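Local atomic coordinates of mitochondrial association factor 1 (Toxoplasma gondii, PDB entry 6BXS), a protein that belongs to a macro-domain family encoded at a locus the parasite requires for direct manipulation of host mitochondria, though its own molecular role is less certain. Residues K43-V48 with E253-Y258; T147-L152 with K209-I214. One frame throughout, in Å; residues are numbered along the deposited sequence.

Interaction 1 of 2, residues K43-V48 with E253-Y258; sequences KRVATV and ELQFMY
The K43 chain kinks about CG-CD (chi3 69°), and E253 sends its CG anti to the backbone N (chi1 167°) with the rest of the chain extended. The two long side chains cross at about a right angle, and their charged ends meet. NZ of K43 lies 3.2 Å from E253 OE1 in a salt bridge whose hydrogen bond is weak; OE2 is farther from this NZ, at 3.8 Å. The second carboxylate oxygen is engaged from within its own strand: Q255 NE2 donates to E253 OE2 over 2.9 Å, nearly straight (166°), reaching the anti side of the carboxylate a little out of its plane. That bond fixes the flip of the Q255 amide, whose OE1 in turn accepts from R215 NE. Against this held amide come both methyls of V45, CG1 3.8 Å from Q255 OE1 and CG2 4.0 Å from Q255 NE2. Further along, T47 CG2 touches M257 SD at 4.3 Å, while T47 OG1 bonds to L36 O. V45 and Q255 meet over strand 213-216, K43 and M257 adding contacts from just beyond the strand ends; strands 45-50 and 253-256 flank 213-216 in the parallel part of this macro domain's mixed sheet.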
# COMPACT_ATOMS: atom_id res chain seq x y z
N LYS A 43 -14.06 9.41 -6.28
CA LYS A 43 -13.30 9.87 -5.13
C LYS A 43 -11.81 9.59 -5.32
O LYS A 43 -11.41 8.89 -6.25
CB LYS A 43 -13.81 9.19 -3.85
CG LYS A 43 -13.58 7.70 -3.80
CD LYS A 43 -14.42 7.03 -2.72
CE LYS A 43 -15.90 7.05 -3.08
NZ LYS A 43 -16.67 6.03 -2.32
N ARG A 44 -11.00 10.15 -4.43
CA ARG A 44 -9.55 10.04 -4.54
C ARG A 44 -9.05 8.77 -3.86
O ARG A 44 -8.89 8.72 -2.64
CB ARG A 44 -8.87 11.26 -3.93
CG ARG A 44 -9.45 12.59 -4.40
CD ARG A 44 -8.69 13.76 -3.78
NE ARG A 44 -7.26 13.52 -3.81
CZ ARG A 44 -6.48 13.74 -4.87
NH1 ARG A 44 -5.19 13.48 -4.80
NH2 ARG A 44 -6.99 14.22 -6.00
N VAL A 45 -8.80 7.74 -4.67
CA VAL A 45 -8.33 6.45 -4.18
C VAL A 45 -6.83 6.31 -4.38
O VAL A 45 -6.33 6.43 -5.50
CB VAL A 45 -9.05 5.29 -4.89
CG1 VAL A 45 -8.66 3.95 -4.25
CG2 VAL A 45 -10.55 5.48 -4.85
N ALA A 46 -6.10 6.06 -3.29
CA ALA A 46 -4.67 5.82 -3.35
C ALA A 46 -4.39 4.32 -3.26
O ALA A 46 -4.77 3.67 -2.29
CB ALA A 46 -3.95 6.56 -2.23
N THR A 47 -3.73 3.78 -4.27
CA THR A 47 -3.46 2.35 -4.32
C THR A 47 -2.10 2.04 -3.70
O THR A 47 -1.12 2.75 -3.93
CB THR A 47 -3.52 1.82 -5.76
OG1 THR A 47 -4.80 2.14 -6.33
CG2 THR A 47 -3.31 0.32 -5.80
N VAL A 48 -2.05 0.97 -2.92
CA VAL A 48 -0.86 0.60 -2.17
C VAL A 48 -0.02 -0.43 -2.92
O VAL A 48 -0.45 -1.57 -3.12
CB VAL A 48 -1.22 0.03 -0.78
CG1 VAL A 48 0.02 -0.52 -0.07
CG2 VAL A 48 -1.88 1.11 0.07
N GLU A 253 -11.75 5.08 3.26
CA GLU A 253 -12.45 3.87 2.87
C GLU A 253 -11.46 2.77 2.47
O GLU A 253 -10.49 3.04 1.76
CB GLU A 253 -13.41 4.17 1.72
CG GLU A 253 -13.99 2.96 1.00
CD GLU A 253 -14.92 3.35 -0.14
OE1 GLU A 253 -15.93 4.03 0.12
OE2 GLU A 253 -14.63 2.98 -1.30
N LEU A 254 -11.70 1.55 2.94
CA LEU A 254 -10.84 0.42 2.62
C LEU A 254 -11.37 -0.36 1.42
O LEU A 254 -12.55 -0.73 1.37
CB LEU A 254 -10.71 -0.52 3.82
CG LEU A 254 -9.96 0.00 5.05
CD1 LEU A 254 -9.98 -1.05 6.15
CD2 LEU A 254 -8.54 0.38 4.70
N GLN A 255 -10.49 -0.60 0.45
CA GLN A 255 -10.79 -1.46 -0.69
C GLN A 255 -9.71 -2.52 -0.82
O GLN A 255 -8.52 -2.21 -0.69
CB GLN A 255 -10.88 -0.64 -1.98
CG GLN A 255 -11.80 0.56 -1.92
CD GLN A 255 -11.80 1.34 -3.21
OE1 GLN A 255 -11.08 1.02 -4.15
NE2 GLN A 255 -12.62 2.39 -3.27
N PHE A 256 -10.12 -3.76 -1.08
CA PHE A 256 -9.17 -4.85 -1.28
C PHE A 256 -9.24 -5.38 -2.71
O PHE A 256 -10.32 -5.70 -3.21
CB PHE A 256 -9.44 -5.98 -0.29
CG PHE A 256 -8.96 -5.68 1.10
CD1 PHE A 256 -7.64 -5.91 1.45
CD2 PHE A 256 -9.82 -5.17 2.05
CE1 PHE A 256 -7.19 -5.63 2.73
CE2 PHE A 256 -9.38 -4.90 3.33
CZ PHE A 256 -8.06 -5.13 3.67
N MET A 257 -8.08 -5.46 -3.35
CA MET A 257 -7.98 -5.97 -4.71
C MET A 257 -8.21 -7.47 -4.71
O MET A 257 -8.23 -8.11 -3.65
CB MET A 257 -6.61 -5.64 -5.30
CG MET A 257 -6.29 -4.15 -5.29
SD MET A 257 -4.57 -3.79 -5.67
CE MET A 257 -4.45 -4.41 -7.35
N TYR A 258 -8.38 -8.04 -5.90
CA TYR A 258 -8.76 -9.44 -6.02
C TYR A 258 -7.58 -10.37 -6.25
O TYR A 258 -6.67 -10.06 -7.01
CB TYR A 258 -9.76 -9.62 -7.16
CG TYR A 258 -10.23 -11.05 -7.33
CD1 TYR A 258 -11.27 -11.55 -6.55
CD2 TYR A 258 -9.64 -11.89 -8.26
CE1 TYR A 258 -11.70 -12.86 -6.70
CE2 TYR A 258 -10.06 -13.20 -8.41
CZ TYR A 258 -11.09 -13.68 -7.63
OH TYR A 258 -11.52 -14.98 -7.78

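Interaction 2 of 2, residues T147-L152 with K209-I214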
# COMPACT_ATOMS: atom_id res chain seq x y z
N THR A 147 6.65 2.54 4.91
CA THR A 147 5.50 2.99 4.13
C THR A 147 5.78 4.37 3.52
O THR A 147 6.18 5.29 4.22
CB THR A 147 4.23 3.06 4.98
OG1 THR A 147 3.96 1.77 5.55
CG2 THR A 147 3.03 3.50 4.14
N PHE A 148 5.54 4.48 2.22
CA PHE A 148 5.76 5.72 1.49
C PHE A 148 4.47 6.18 0.83
O PHE A 148 3.62 5.37 0.47
CB PHE A 148 6.86 5.53 0.44
CG PHE A 148 8.11 4.91 0.99
CD1 PHE A 148 8.28 3.54 0.98
CD2 PHE A 148 9.12 5.70 1.52
CE1 PHE A 148 9.43 2.96 1.49
CE2 PHE A 148 10.27 5.13 2.04
CZ PHE A 148 10.42 3.76 2.02
N LEU A 149 4.32 7.50 0.70
CA LEU A 149 3.18 8.09 0.01
C LEU A 149 3.70 9.13 -0.98
O LEU A 149 4.46 10.02 -0.60
CB LEU A 149 2.21 8.72 1.02
CG LEU A 149 0.83 9.13 0.51
CD1 LEU A 149 -0.16 9.20 1.67
CD2 LEU A 149 0.87 10.47 -0.21
N HIS A 150 3.28 9.02 -2.23
CA HIS A 150 3.76 9.91 -3.29
C HIS A 150 2.62 10.63 -3.99
O HIS A 150 1.64 10.01 -4.40
CB HIS A 150 4.56 9.13 -4.34
CG HIS A 150 5.71 8.35 -3.77
ND1 HIS A 150 6.91 8.93 -3.43
CD2 HIS A 150 5.85 7.03 -3.52
CE1 HIS A 150 7.73 8.01 -2.97
NE2 HIS A 150 7.11 6.84 -3.02
N ILE A 151 2.76 11.94 -4.13
CA ILE A 151 1.91 12.70 -5.04
C ILE A 151 2.58 12.69 -6.41
O ILE A 151 3.67 13.23 -6.58
CB ILE A 151 1.70 14.15 -4.57
CG1 ILE A 151 1.15 14.17 -3.14
CG2 ILE A 151 0.76 14.88 -5.53
CD1 ILE A 151 0.94 15.56 -2.57
N LEU A 152 1.92 12.07 -7.38
CA LEU A 152 2.48 11.94 -8.72
C LEU A 152 2.30 13.22 -9.52
O LEU A 152 1.32 13.95 -9.33
CB LEU A 152 1.82 10.77 -9.46
CG LEU A 152 2.01 9.39 -8.84
CD1 LEU A 152 1.16 8.37 -9.58
CD2 LEU A 152 3.47 8.97 -8.85
N LYS A 209 -5.42 17.62 -1.70
CA LYS A 209 -5.38 16.29 -2.30
C LYS A 209 -5.45 15.21 -1.23
O LYS A 209 -4.49 14.47 -1.03
CB LYS A 209 -4.12 16.14 -3.15
CG LYS A 209 -4.10 17.09 -4.33
CD LYS A 209 -3.14 16.64 -5.41
CE LYS A 209 -3.36 17.44 -6.69
NZ LYS A 209 -4.70 17.17 -7.29
N PRO A 210 -6.60 15.11 -0.55
CA PRO A 210 -6.79 14.10 0.50
C PRO A 210 -6.90 12.69 -0.06
O PRO A 210 -7.35 12.51 -1.19
CB PRO A 210 -8.11 14.53 1.15
CG PRO A 210 -8.84 15.23 0.06
CD PRO A 210 -7.80 15.94 -0.74
N VAL A 211 -6.50 11.71 0.74
CA VAL A 211 -6.74 10.32 0.41
C VAL A 211 -8.08 9.92 1.01
O VAL A 211 -8.22 9.85 2.24
CB VAL A 211 -5.63 9.40 0.94
CG1 VAL A 211 -5.90 7.95 0.53
CG2 VAL A 211 -4.27 9.85 0.43
N GLU A 212 -9.06 9.67 0.15
CA GLU A 212 -10.42 9.39 0.60
C GLU A 212 -10.67 7.89 0.66
O GLU A 212 -11.61 7.43 1.31
CB GLU A 212 -11.42 10.07 -0.34
CG GLU A 212 -11.05 11.52 -0.63
CD GLU A 212 -12.08 12.24 -1.48
OE1 GLU A 212 -12.58 13.30 -1.04
OE2 GLU A 212 -12.36 11.77 -2.60
N ALA A 213 -9.81 7.12 -0.01
CA ALA A 213 -9.87 5.67 0.06
C ALA A 213 -8.50 5.09 -0.26
O ALA A 213 -7.70 5.73 -0.94
CB ALA A 213 -10.91 5.13 -0.90
N ILE A 214 -8.23 3.89 0.25
CA ILE A 214 -7.02 3.17 -0.10
C ILE A 214 -7.35 1.80 -0.68
O ILE A 214 -8.15 1.04 -0.12
CB ILE A 214 -6.07 3.01 1.10
CG1 ILE A 214 -6.82 2.53 2.35
CG2 ILE A 214 -5.36 4.33 1.39
CD1 ILE A 214 -5.91 2.21 3.52
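Beneath helix 179-202, on one face of the mixed macro-domain sheet, strand 147-152 meets the loop that leads into strand 213-216. Strands 45-50 and 166-170 lie between strands 147-152 and 213-216 in the sheet. The backbones stay far apart and side chains alone make the contact: the CA atoms of L149 and V211 are 10.2 Å apart, those of I151 and K209 8.6 Å. L149 reaches in with one branch, its CD1 touching V211 CG2 at 4.3 Å, whereas L149 CD2 stays 5.2 Å from that same V211 CG2. The matching methyl of V211 is the one beside its backbone N. At the other end, I151 CG2 rests against the middle of the lysine chain, 4.3 Å from K209 CD. K209 runs nearly extended as far as CE and then turns at chi4 (-65°), which carries NZ to 6.2 Å from I151 CG2 and into a salt bridge with D165. Y200 of helix 179-202 packs on both I151 and V211, and its hydroxyl bonds to K209 O; N201 OD1 takes the V211 N-H. Polar bonds to the helix, to R44 and to D165 hold the loop, while its meeting with strand 147-152 is wholly apolar, with K209 dividing its roles: methylenes for I151, ammonium for the acidic partner.

The centres of the two contacts lie 10 Å apart, and interaction 2 is nested within the chain loop closed by interaction 1. R44, which directly follows the salt-bridged K43, joins them: its backbone N meets E212 OE2 at 2.8 Å and its NE meets P210 O, also at 2.8 Å, both probable hydrogen bonds. The R44 side chain packs along K209 too, NH1 lying 3.3 Å from K209 CB. D165 binds both cations, R44 through OD1 and K209 through OD2, so a single carboxylate ties segment 43-48 to segment 209-214. Segment 209-214 itself runs into the strand that separates the two segments of interaction 1.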